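Local coordinates for protein NBR1 homolog (Arabidopsis thaliana, PDB 6TGS) that probably acts as a receptor that delivers ubiquitinated protein aggregates to autophagosomes for degradation, its PB1 domain, the part modelled here, mediating homodimerization, at residues A5-V10 against F21-V25; Y14-R19 against L45-S49; L33-L38 against L68-L74. The protein carries 3 engineered substitutions. All coordinates share one frame; numbering follows the deposited sequence.

Contact 1: A5-V10 against F21-V25; sequences ANALVV and FRVPV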
ATOM      1  N   ALA A   5      10.388 -11.181  10.415  1.00 77.68           N
ATOM      2  CA  ALA A   5      10.861 -11.985   9.292  1.00 79.41           C
ATOM      3  C   ALA A   5       9.691 -12.569   8.499  1.00 76.43           C
ATOM      4  O   ALA A   5       9.860 -13.524   7.738  1.00 77.43           O
ATOM      5  CB  ALA A   5      11.784 -13.096   9.785  1.00 69.18           C
ATOM      6  N   ASN A   6       8.505 -11.991   8.687  1.00 72.55           N
ATOM      7  CA  ASN A   6       7.307 -12.355   7.937  1.00 75.21           C
ATOM      8  C   ASN A   6       6.810 -11.115   7.204  1.00 67.94           C
ATOM      9  O   ASN A   6       6.582 -10.073   7.823  1.00 71.02           O
ATOM     10  CB  ASN A   6       6.227 -12.928   8.862  1.00 66.13           C
ATOM     11  CG  ASN A   6       5.567 -11.867   9.721  1.00 68.80           C
ATOM     12  OD1 ASN A   6       6.197 -11.296  10.610  1.00 67.25           O
ATOM     13  ND2 ASN A   6       4.296 -11.587   9.449  1.00 66.67           N
ATOM     14  N   ALA A   7       6.656 -11.222   5.891  1.00 59.95           N
ATOM     15  CA  ALA A   7       6.387 -10.053   5.071  1.00 39.16           C
ATOM     16  C   ALA A   7       4.889  -9.769   4.983  1.00 47.31           C
ATOM     17  O   ALA A   7       4.050 -10.652   5.168  1.00 48.13           O
ATOM     18  CB  ALA A   7       6.973 -10.244   3.673  1.00 46.81           C
ATOM     19  N   LEU A   8       4.565  -8.503   4.714  1.00 36.74           N
ATOM     20  CA  LEU A   8       3.201  -8.117   4.382  1.00 34.31           C
ATOM     21  C   LEU A   8       2.943  -8.385   2.908  1.00 28.99           C
ATOM     22  O   LEU A   8       3.701  -7.932   2.048  1.00 26.05           O
ATOM     23  CB  LEU A   8       2.963  -6.636   4.689  1.00 32.92           C
ATOM     24  CG  LEU A   8       1.622  -6.026   4.248  1.00 38.25           C
ATOM     25  CD1 LEU A   8       0.472  -6.536   5.102  1.00 37.17           C
ATOM     26  CD2 LEU A   8       1.673  -4.500   4.269  1.00 35.42           C
ATOM     27  N   VAL A   9       1.873  -9.111   2.619  1.00 27.24           N
ATOM     28  CA  VAL A   9       1.434  -9.290   1.241  1.00 28.03           C
ATOM     29  C   VAL A   9       0.599  -8.076   0.853  1.00 21.75           C
ATOM     30  O   VAL A   9      -0.380  -7.741   1.525  1.00 25.52           O
ATOM     31  CB  VAL A   9       0.634 -10.588   1.077  1.00 30.01           C
ATOM     32  CG1 VAL A   9       0.021 -10.653  -0.310  1.00 25.26           C
ATOM     33  CG2 VAL A   9       1.540 -11.777   1.311  1.00 38.41           C
ATOM     34  N   VAL A  10       0.995  -7.415  -0.230  1.00 17.24           N
ATOM     35  CA  VAL A  10       0.284  -6.249  -0.743  1.00 18.52           C
ATOM     36  C   VAL A  10      -0.293  -6.622  -2.098  1.00 20.25           C
ATOM     37  O   VAL A  10       0.424  -7.123  -2.968  1.00 23.20           O
ATOM     38  CB  VAL A  10       1.206  -5.023  -0.843  1.00 19.65           C
ATOM     39  CG1 VAL A  10       0.445  -3.821  -1.409  1.00 23.23           C
ATOM     40  CG2 VAL A  10       1.780  -4.692   0.525  1.00 20.52           C
ATOM     41  N   PHE A  21       2.691  -8.125  -4.534  1.00 18.84           N
ATOM     42  CA  PHE A  21       4.097  -8.158  -4.153  1.00 19.40           C
ATOM     43  C   PHE A  21       4.172  -8.251  -2.636  1.00 20.89           C
ATOM     44  O   PHE A  21       3.169  -8.104  -1.938  1.00 23.74           O
ATOM     45  CB  PHE A  21       4.879  -6.951  -4.687  1.00 18.12           C
ATOM     46  CG  PHE A  21       4.332  -5.626  -4.260  1.00 19.99           C
ATOM     47  CD1 PHE A  21       3.364  -4.997  -5.013  1.00 21.41           C
ATOM     48  CD2 PHE A  21       4.816  -4.989  -3.125  1.00 23.13           C
ATOM     49  CE1 PHE A  21       2.864  -3.760  -4.640  1.00 23.78           C
ATOM     50  CE2 PHE A  21       4.325  -3.739  -2.747  1.00 24.69           C
ATOM     51  CZ  PHE A  21       3.342  -3.135  -3.513  1.00 20.30           C
ATOM     52  N   ARG A  22       5.366  -8.503  -2.117  1.00 22.91           N
ATOM     53  CA  ARG A  22       5.526  -8.653  -0.677  1.00 24.79           C
ATOM     54  C   ARG A  22       6.495  -7.612  -0.149  1.00 23.16           C
ATOM     55  O   ARG A  22       7.474  -7.252  -0.812  1.00 26.18           O
ATOM     56  CB  ARG A  22       6.014 -10.059  -0.315  1.00 25.90           C
ATOM     57  CG  ARG A  22       5.089 -11.166  -0.792  1.00 27.23           C
ATOM     58  CD  ARG A  22       5.246 -12.432   0.043  1.00 38.86           C
ATOM     59  NE  ARG A  22       6.638 -12.865   0.141  1.00 37.78           N
ATOM     60  CZ  ARG A  22       7.110 -13.633   1.116  1.00 41.75           C
ATOM     61  NH1 ARG A  22       6.307 -14.055   2.083  1.00 34.79           N
ATOM     62  NH2 ARG A  22       8.391 -13.975   1.130  1.00 41.19           N
ATOM     63  N   VAL A  23       6.223  -7.136   1.064  1.00 26.26           N
ATOM     64  CA  VAL A  23       6.978  -6.060   1.677  1.00 27.81           C
ATOM     65  C   VAL A  23       7.595  -6.603   2.965  1.00 27.46           C
ATOM     66  O   VAL A  23       6.864  -7.071   3.843  1.00 30.82           O
ATOM     67  CB  VAL A  23       6.107  -4.831   1.983  1.00 29.40           C
ATOM     68  CG1 VAL A  23       6.932  -3.799   2.721  1.00 33.58           C
ATOM     69  CG2 VAL A  23       5.540  -4.253   0.688  1.00 27.81           C
ATOM     70  N   PRO A  24       8.914  -6.568   3.113  1.00 31.68           N
ATOM     71  CA  PRO A  24       9.527  -7.058   4.352  1.00 42.30           C
ATOM     72  C   PRO A  24       9.154  -6.194   5.548  1.00 42.92           C
ATOM     73  O   PRO A  24       8.900  -4.994   5.430  1.00 34.49           O
ATOM     74  CB  PRO A  24      11.030  -6.986   4.057  1.00 38.16           C
ATOM     75  CG  PRO A  24      11.156  -5.960   2.976  1.00 41.72           C
ATOM     76  CD  PRO A  24       9.918  -6.113   2.139  1.00 34.84           C
ATOM     77  N   VAL A  25       9.079  -6.855   6.697  1.00 44.43           N
ATOM     78  CA  VAL A  25       8.830  -6.162   7.987  1.00 44.83           C
ATOM     79  C   VAL A  25      10.099  -6.208   8.836  1.00 53.86           C
ATOM     80  O   VAL A  25      10.876  -7.171   8.707  1.00 44.93           O
ATOM     81  CB  VAL A  25       7.632  -6.770   8.736  1.00 49.97           C
ATOM     82  CG1 VAL A  25       6.441  -6.986   7.817  1.00 47.38           C
ATOM     83  CG2 VAL A  25       8.013  -8.050   9.458  1.00 54.93           C
TER
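L8 and V10 face V23 and F21 across the antiparallel hairpin of strands 8-14 and 17-23, which opens the ubiquitin-like beta-grasp fold of this PB1 domain. Backbone bonds come first. L8 and V23 make one hydrogen-bonded pair: L8 N gives to V23 O and V23 N to L8 O, both at 2.8 Å. V10 and F21 make the next, V10 N reaching F21 O at 2.8 Å with a nearly straight N-H...O angle of 167°, and F21 N giving back to V10 O. V9 and R22 sit between them as a non-hydrogen-bonded pair.

Apolar packing fills the face carrying L8, V10, F21 and V23. CG of F21 is wedged between its own N and carbonyl carbon (chi1 57°), which turns the ring beside V10, and V10 CB stands 4.1 Å from the ring centroid in a CH-pi contact. V10 CG2 also touches V23 CG2 at 3.8 Å. Beyond V10, the F21 ring continues onto L38, K41 and L45 of helix 35-46.

R22 runs past V9 on the other face. Its CD is 4.0 Å from V9 CG2, and with the bend at chi3 (-52°) the guanidinium ends up near A7, whose CB sits over one face of it, toward the rim, with R22 NH1 4.2 Å from A7 CB.

Contact 2: Y14-R19 against L45-S49; sequences YGGVLR and LFNLS. With GOL (glycerol), chain E.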
ATOM      1  N   TYR A  14      -5.490  -1.744 -10.141  1.00 20.90           N
ATOM      2  CA  TYR A  14      -5.608  -0.588 -11.012  1.00 22.55           C
ATOM      3  C   TYR A  14      -6.136  -1.054 -12.361  1.00 27.32           C
ATOM      4  O   TYR A  14      -5.712  -2.096 -12.863  1.00 31.62           O
ATOM      5  CB  TYR A  14      -4.258   0.131 -11.197  1.00 21.27           C
ATOM      6  CG  TYR A  14      -4.309   1.289 -12.158  1.00 21.24           C
ATOM      7  CD1 TYR A  14      -4.838   2.509 -11.772  1.00 28.76           C
ATOM      8  CD2 TYR A  14      -3.818   1.164 -13.455  1.00 26.14           C
ATOM      9  CE1 TYR A  14      -4.887   3.579 -12.650  1.00 32.82           C
ATOM     10  CE2 TYR A  14      -3.857   2.230 -14.336  1.00 25.22           C
ATOM     11  CZ  TYR A  14      -4.396   3.434 -13.927  1.00 29.00           C
ATOM     12  OH  TYR A  14      -4.447   4.490 -14.804  1.00 33.49           O
ATOM     13  N   GLY A  15      -7.077  -0.299 -12.919  1.00 30.60           N
ATOM     14  CA  GLY A  15      -7.604  -0.629 -14.244  1.00 43.62           C
ATOM     15  C   GLY A  15      -8.107  -2.050 -14.381  1.00 38.28           C
ATOM     16  O   GLY A  15      -7.801  -2.722 -15.375  1.00 41.79           O
ATOM     17  N   GLY A  16      -8.858  -2.535 -13.391  1.00 31.49           N
ATOM     18  CA  GLY A  16      -9.395  -3.888 -13.417  1.00 29.08           C
ATOM     19  C   GLY A  16      -8.380  -4.985 -13.214  1.00 36.19           C
ATOM     20  O   GLY A  16      -8.704  -6.161 -13.408  1.00 30.69           O
ATOM     21  N   VAL A  17      -7.167  -4.626 -12.811  1.00 32.17           N
ATOM     22  CA  VAL A  17      -6.006  -5.498 -12.818  1.00 30.87           C
ATOM     23  C   VAL A  17      -5.486  -5.597 -11.395  1.00 25.30           C
ATOM     24  O   VAL A  17      -5.311  -4.567 -10.742  1.00 30.69           O
ATOM     25  CB  VAL A  17      -4.916  -4.924 -13.745  1.00 36.21           C
ATOM     26  CG1 VAL A  17      -3.691  -5.744 -13.694  1.00 26.08           C
ATOM     27  CG2 VAL A  17      -5.430  -4.799 -15.158  1.00 35.41           C
ATOM     28  N   LEU A  18      -5.201  -6.813 -10.929  1.00 19.18           N
ATOM     29  CA  LEU A  18      -4.640  -7.028  -9.596  1.00 18.65           C
ATOM     30  C   LEU A  18      -3.197  -7.511  -9.683  1.00 17.45           C
ATOM     31  O   LEU A  18      -2.900  -8.486 -10.383  1.00 21.01           O
ATOM     32  CB  LEU A  18      -5.475  -8.042  -8.808  1.00 25.44           C
ATOM     33  CG  LEU A  18      -5.324  -8.154  -7.288  1.00 24.52           C
ATOM     34  CD1 LEU A  18      -5.657  -6.832  -6.583  1.00 23.35           C
ATOM     35  CD2 LEU A  18      -6.194  -9.296  -6.725  1.00 26.72           C
ATOM     36  N   ARG A  19      -2.317  -6.874  -8.937  1.00 15.49           N
ATOM     37  CA  ARG A  19      -0.926  -7.302  -8.859  1.00 17.54           C
ATOM     38  C   ARG A  19      -0.538  -7.469  -7.402  1.00 20.78           C
ATOM     39  O   ARG A  19      -1.031  -6.750  -6.528  1.00 23.20           O
ATOM     40  CB  ARG A  19       0.012  -6.299  -9.555  1.00 16.30           C
ATOM     41  CG  ARG A  19      -0.232  -6.176 -11.063  1.00 15.86           C
ATOM     42  CD  ARG A  19       0.266  -7.425 -11.818  1.00 18.22           C
ATOM     43  NE  ARG A  19       0.066  -7.324 -13.270  1.00 20.44           N
ATOM     44  CZ  ARG A  19      -1.002  -7.815 -13.898  1.00 19.77           C
ATOM     45  NH1 ARG A  19      -1.965  -8.399 -13.189  1.00 19.03           N
ATOM     46  NH2 ARG A  19      -1.111  -7.730 -15.224  1.00 20.20           N
ATOM     47  N   LEU A  45       4.597  -0.935 -11.811  1.00 16.64           N
ATOM     48  CA  LEU A  45       3.672  -2.022 -12.124  1.00 15.85           C
ATOM     49  C   LEU A  45       2.668  -1.638 -13.193  1.00 20.19           C
ATOM     50  O   LEU A  45       2.232  -2.501 -13.961  1.00 22.32           O
ATOM     51  CB  LEU A  45       2.904  -2.465 -10.873  1.00 20.26           C
ATOM     52  CG  LEU A  45       3.666  -3.250  -9.808  1.00 20.07           C
ATOM     53  CD1 LEU A  45       2.795  -3.411  -8.562  1.00 19.69           C
ATOM     54  CD2 LEU A  45       4.122  -4.598 -10.346  1.00 20.23           C
ATOM     55  N   PHE A  46       2.246  -0.375 -13.237  1.00 17.75           N
ATOM     56  CA  PHE A  46       1.127   0.009 -14.083  1.00 15.99           C
ATOM     57  C   PHE A  46       1.496   1.098 -15.081  1.00 17.44           C
ATOM     58  O   PHE A  46       0.602   1.657 -15.739  1.00 21.08           O
ATOM     59  CB  PHE A  46      -0.056   0.458 -13.206  1.00 17.48           C
ATOM     60  CG  PHE A  46      -0.622  -0.642 -12.333  1.00 17.33           C
ATOM     61  CD1 PHE A  46      -1.331  -1.699 -12.897  1.00 16.97           C
ATOM     62  CD2 PHE A  46      -0.433  -0.635 -10.963  1.00 19.56           C
ATOM     63  CE1 PHE A  46      -1.837  -2.721 -12.105  1.00 16.91           C
ATOM     64  CE2 PHE A  46      -0.945  -1.654 -10.162  1.00 20.03           C
ATOM     65  CZ  PHE A  46      -1.659  -2.695 -10.745  1.00 17.44           C
ATOM     66  N   ASN A  47       2.780   1.419 -15.215  0.66 20.61           N
ATOM     67  CA  ASN A  47       3.261   2.475 -16.101  0.66 23.86           C
ATOM     68  C   ASN A  47       2.563   3.801 -15.808  0.66 24.72           C
ATOM     69  O   ASN A  47       1.960   4.433 -16.679  0.66 21.14           O
ATOM     70  CB  ASN A  47       3.105   2.091 -17.579  0.66 24.55           C
ATOM     71  CG  ASN A  47       3.952   2.960 -18.480  0.66 28.37           C
ATOM     72  OD1 ASN A  47       5.053   3.348 -18.104  0.66 30.50           O
ATOM     73  ND2 ASN A  47       3.435   3.293 -19.659  0.66 30.19           N
ATOM     74  N   LEU A  48       2.657   4.215 -14.552  1.00 18.18           N
ATOM     75  CA  LEU A  48       2.168   5.515 -14.109  1.00 15.71           C
ATOM     76  C   LEU A  48       3.367   6.390 -13.753  1.00 16.35           C
ATOM     77  O   LEU A  48       4.508   5.935 -13.783  1.00 18.22           O
ATOM     78  CB  LEU A  48       1.235   5.352 -12.909  1.00 15.75           C
ATOM     79  CG  LEU A  48       0.299   4.145 -12.845  1.00 17.19           C
ATOM     80  CD1 LEU A  48      -0.481   4.138 -11.528  1.00 19.54           C
ATOM     81  CD2 LEU A  48      -0.645   4.116 -14.025  1.00 22.12           C
ATOM     82  N   SER A  49       3.089   7.660 -13.424  0.56 16.91           N
ATOM     83  CA  SER A  49       4.108   8.546 -12.862  0.56 19.78           C
ATOM     84  C   SER A  49       4.254   8.288 -11.369  0.56 16.82           C
ATOM     85  O   SER A  49       3.260   8.281 -10.639  0.56 19.16           O
ATOM     86  CB  SER A  49       3.747  10.021 -13.070  0.56 16.03           C
ATOM     87  OG  SER A  49       3.704  10.387 -14.432  0.56 18.84           O
TER
HETATM   88  C1  GOL E 104       2.939  -5.320 -14.492  1.00 35.85           C
HETATM   89  O1  GOL E 104       1.559  -5.271 -14.453  1.00 30.41           O
HETATM   90  C2  GOL E 104       3.390  -5.752 -15.909  1.00 53.06           C
HETATM   91  O2  GOL E 104       4.665  -5.275 -16.225  1.00 55.13           O
HETATM   92  C3  GOL E 104       2.286  -5.235 -16.864  1.00 44.88           C
HETATM   93  O3  GOL E 104       1.259  -6.187 -16.815  1.00 44.11           O
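The tight turn of the PB1 beta hairpin meets the C-terminal end of helix 35-46 here, with F46 of the helix lodged against Y14, V17 and R19. A type I' turn from Y14 to V17 shapes the hairpin: G15 and G16 take the positive phi values at its corner, and Y14 and V17 exchange backbone hydrogen bonds. Y14 and V17 are thereby brought side by side toward the helix end.

F46 carries the contact. Y14 CB sits almost exactly on the ring normal, 3.6 Å from the F46 centroid, a CH-pi contact over the middle of one face; L45 CB, from the helix itself, lies over the opposite face toward the rim. At the ring edge, in plane, V17 CG1 approaches F46 CE1 at 3.9 Å. R19 CG comes in obliquely, 3.8 Å from F46 CZ. With CG anti to the backbone N (chi1 176°), the Y14 ring runs on past F46, the planes meeting obliquely at 54°, until Y14 CE2 touches L48 CD2 at 3.7 Å.

R19 bends at chi2 (-73°) and turns its guanidinium back along its own strand, where NH1 gives to L18 O at 3.0 Å from above the carbonyl plane. The other nitrogens hold a glycerol, probably from the crystallisation liquor: R19 NE binds glycerol O1 at 2.8 Å and NH2 binds its O3. Glycerol O1 also makes a weak bond to L45 O, so in this crystal it bridges strand and helix end.

Apart from the glycerol bridge the joint is apolar, and F46 also rests on V12 of strand 8-14. Here the end of the helix rests on the first hairpin; a helix packed across a mixed sheet is the hallmark of the beta-grasp fold.

Contact 3: L33-L38 against L68-L74; sequences LEMAGL and LVDDNDL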
ATOM      1  N   LEU A  33       9.170   0.027   4.225  0.60 38.64           N
ATOM      2  CA  LEU A  33       8.678   0.746   3.059  0.60 36.40           C
ATOM      3  C   LEU A  33       8.025   2.044   3.510  0.60 36.75           C
ATOM      4  O   LEU A  33       7.314   2.068   4.520  0.60 33.43           O
ATOM      5  CB  LEU A  33       7.673  -0.102   2.266  0.60 34.43           C
ATOM      6  CG  LEU A  33       7.351   0.355   0.839  0.60 29.62           C
ATOM      7  CD1 LEU A  33       8.575   0.254  -0.051  0.60 27.93           C
ATOM      8  CD2 LEU A  33       6.217  -0.467   0.260  0.60 28.07           C
ATOM      9  N   GLU A  34       8.272   3.114   2.761  0.60 33.69           N
ATOM     10  CA  GLU A  34       7.628   4.406   2.959  0.60 31.90           C
ATOM     11  C   GLU A  34       6.796   4.748   1.724  0.60 30.88           C
ATOM     12  O   GLU A  34       6.817   4.032   0.714  0.60 26.81           O
ATOM     13  CB  GLU A  34       8.662   5.500   3.247  0.60 33.79           C
ATOM     14  CG  GLU A  34       9.727   5.642   2.171  0.60 35.57           C
ATOM     15  CD  GLU A  34      10.206   7.068   2.010  0.60 40.91           C
ATOM     16  OE1 GLU A  34       9.364   7.955   1.744  0.60 38.69           O
ATOM     17  OE2 GLU A  34      11.426   7.307   2.149  0.60 52.51           O
ATOM     18  N   MET A  35       6.072   5.869   1.811  1.00 28.48           N
ATOM     19  CA  MET A  35       5.109   6.213   0.770  1.00 26.02           C
ATOM     20  C   MET A  35       5.793   6.421  -0.573  1.00 28.00           C
ATOM     21  O   MET A  35       5.255   6.026  -1.613  1.00 23.85           O
ATOM     22  CB  MET A  35       4.311   7.456   1.172  1.00 27.97           C
ATOM     23  CG  MET A  35       3.153   7.174   2.156  1.00 28.34           C
ATOM     24  SD  MET A  35       1.813   6.144   1.492  1.00 31.13           S
ATOM     25  CE  MET A  35       1.548   7.013  -0.056  1.00 28.43           C
ATOM     26  N   ALA A  36       7.000   6.996  -0.574  1.00 22.80           N
ATOM     27  CA  ALA A  36       7.696   7.199  -1.840  1.00 26.83           C
ATOM     28  C   ALA A  36       8.013   5.870  -2.521  1.00 23.06           C
ATOM     29  O   ALA A  36       7.858   5.731  -3.744  1.00 23.07           O
ATOM     30  CB  ALA A  36       8.978   7.999  -1.617  1.00 28.17           C
ATOM     31  N   GLY A  37       8.495   4.889  -1.761  1.00 23.50           N
ATOM     32  CA  GLY A  37       8.815   3.607  -2.362  1.00 25.09           C
ATOM     33  C   GLY A  37       7.581   2.845  -2.807  1.00 21.60           C
ATOM     34  O   GLY A  37       7.624   2.120  -3.806  1.00 20.36           O
ATOM     35  N   LEU A  38       6.469   3.008  -2.080  1.00 19.92           N
ATOM     36  CA  LEU A  38       5.207   2.392  -2.490  1.00 16.56           C
ATOM     37  C   LEU A  38       4.728   2.977  -3.810  1.00 19.68           C
ATOM     38  O   LEU A  38       4.321   2.247  -4.724  1.00 17.08           O
ATOM     39  CB  LEU A  38       4.156   2.600  -1.396  1.00 18.67           C
ATOM     40  CG  LEU A  38       2.763   2.117  -1.766  1.00 16.32           C
ATOM     41  CD1 LEU A  38       2.797   0.614  -2.084  1.00 20.72           C
ATOM     42  CD2 LEU A  38       1.789   2.452  -0.631  1.00 23.40           C
ATOM     43  N   LEU A  68      -4.268   6.216   2.083  1.00 16.40           N
ATOM     44  CA  LEU A  68      -2.838   6.295   2.356  1.00 14.37           C
ATOM     45  C   LEU A  68      -2.350   7.625   1.803  1.00 22.94           C
ATOM     46  O   LEU A  68      -2.129   7.768   0.595  1.00 25.60           O
ATOM     47  CB  LEU A  68      -2.108   5.115   1.728  1.00 16.19           C
ATOM     48  CG  LEU A  68      -2.576   3.726   2.156  1.00 18.58           C
ATOM     49  CD1 LEU A  68      -1.830   2.677   1.315  1.00 23.02           C
ATOM     50  CD2 LEU A  68      -2.343   3.491   3.638  1.00 21.31           C
ATOM     51  N   VAL A  69      -2.226   8.626   2.675  1.00 20.87           N
ATOM     52  CA  VAL A  69      -1.736   9.931   2.243  1.00 19.74           C
ATOM     53  C   VAL A  69      -0.378  10.287   2.839  1.00 26.71           C
ATOM     54  O   VAL A  69       0.324  11.131   2.257  1.00 30.65           O
ATOM     55  CB  VAL A  69      -2.764  11.049   2.530  1.00 22.24           C
ATOM     56  CG1 VAL A  69      -3.987  10.883   1.648  1.00 25.03           C
ATOM     57  CG2 VAL A  69      -3.190  11.072   3.995  1.00 30.12           C
ATOM     58  N   ASP A  70       0.043   9.658   3.939  1.00 24.00           N
ATOM     59  CA  ASP A  70       1.359   9.940   4.492  1.00 29.07           C
ATOM     60  C   ASP A  70       1.932   8.690   5.151  1.00 25.53           C
ATOM     61  O   ASP A  70       1.276   7.649   5.251  1.00 23.80           O
ATOM     62  CB  ASP A  70       1.309  11.129   5.477  1.00 27.89           C
ATOM     63  CG  ASP A  70       0.292  10.938   6.589  1.00 32.98           C
ATOM     64  OD1 ASP A  70       0.326   9.877   7.243  1.00 29.61           O
ATOM     65  OD2 ASP A  70      -0.535  11.854   6.831  1.00 31.20           O
ATOM     66  N   ASP A  71       3.185   8.812   5.601  1.00 26.11           N
ATOM     67  CA  ASP A  71       3.878   7.670   6.192  1.00 29.54           C
ATOM     68  C   ASP A  71       3.202   7.187   7.469  1.00 25.92           C
ATOM     69  O   ASP A  71       3.314   6.006   7.818  1.00 35.24           O
ATOM     70  CB  ASP A  71       5.338   8.026   6.477  1.00 28.43           C
ATOM     71  CG  ASP A  71       6.198   8.010   5.233  1.00 34.10           C
ATOM     72  OD1 ASP A  71       5.792   7.368   4.249  1.00 33.11           O
ATOM     73  OD2 ASP A  71       7.284   8.627   5.247  1.00 38.95           O
ATOM     74  N   ASN A  72       2.502   8.075   8.188  1.00 29.69           N
ATOM     75  CA  ASN A  72       1.795   7.634   9.383  1.00 24.57           C
ATOM     76  C   ASN A  72       0.688   6.644   9.048  1.00 23.01           C
ATOM     77  O   ASN A  72       0.424   5.721   9.832  1.00 27.07           O
ATOM     78  CB  ASN A  72       1.226   8.837  10.134  1.00 31.03           C
ATOM     79  CG  ASN A  72       2.311   9.747  10.670  1.00 39.35           C
ATOM     80  OD1 ASN A  72       3.261   9.288  11.302  1.00 40.50           O
ATOM     81  ND2 ASN A  72       2.175  11.045  10.424  1.00 47.46           N
ATOM     82  N   ASP A  73       0.026   6.820   7.902  1.00 22.03           N
ATOM     83  CA  ASP A  73      -0.980   5.859   7.466  1.00 20.81           C
ATOM     84  C   ASP A  73      -0.363   4.493   7.175  1.00 21.65           C
ATOM     85  O   ASP A  73      -1.003   3.463   7.405  1.00 21.44           O
ATOM     86  CB  ASP A  73      -1.697   6.363   6.217  1.00 26.00           C
ATOM     87  CG  ASP A  73      -2.358   7.698   6.429  1.00 30.00           C
ATOM     88  OD1 ASP A  73      -3.103   7.845   7.427  1.00 27.40           O
ATOM     89  OD2 ASP A  73      -2.143   8.591   5.596  1.00 25.13           O
ATOM     90  N   LEU A  74       0.849   4.475   6.619  1.00 23.41           N
ATOM     91  CA  LEU A  74       1.494   3.192   6.333  1.00 25.87           C
ATOM     92  C   LEU A  74       2.042   2.564   7.600  1.00 31.93           C
ATOM     93  O   LEU A  74       1.965   1.339   7.783  1.00 36.20           O
ATOM     94  CB  LEU A  74       2.607   3.365   5.302  1.00 33.87           C
ATOM     95  CG  LEU A  74       2.211   3.189   3.846  1.00 35.56           C
ATOM     96  CD1 LEU A  74       3.392   3.601   2.961  1.00 48.77           C
ATOM     97  CD2 LEU A  74       1.786   1.750   3.598  1.00 38.17           C
TER
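M35 and D71 join the first turns of the two helices of the beta-grasp PB1 fold, 35-46 and 71-79. D71 OD1 accepts from M35 N at 2.9 Å, met nearly along its C-O axis. The positive end of helix 35-46 would probably stabilise the carboxylate's charge, though E34 OE1, 4.1 Å from D71 OD2 in one of two conformers, may oppose this.

In M35 the turn at chi2 (-65°) sets SD against L74 CD1, unusually close at 3.3 Å, and that at chi3 (-49°) carries CE to 3.8 Å from L68 O. Deeper in, L38 CD2 touches both L68 CD1 and L74 CD1, each at 4.1 Å. An alanine in place of M35 would probably leave L74 CD1 and L68 without the sulfur and methyl that pack on them, opening a gap. L56 flanks M35, and I87 lies behind L38 and L68.

Further out, E34 in that conformer caps helix 35-46 through a weak bond from A36 N to OE1, and D70 and D73 form a capping box that starts helix 71-79, positioning D71 and L74. D73 N gives to D70 OD1, while D73 OD2 accepts from V69 N and D70 N from opposite faces, each at 2.9 Å.

How the contacts relate
From the N terminus, strand 8-14 turns back into strand 17-23, and contact 1 closes this hairpin near its open end. Contact 2 begins at the turn, inside the loop that contact 1 closes, and reaches to the end of helix 35-46, so the two cross. Contact 3 opens only after contact 1 has closed, the two being in series; yet it starts within the span of contact 2 and ends beyond it, at helix 71-79, crossing it. F21 links contact 1 to both others: its CD1 packs on L45 CD1 at 3.9 Å and its CZ on L38 CD1, while V23 packs on L33. Helix 35-46, shared by contacts 2 and 3, carries the connection on to helix 71-79.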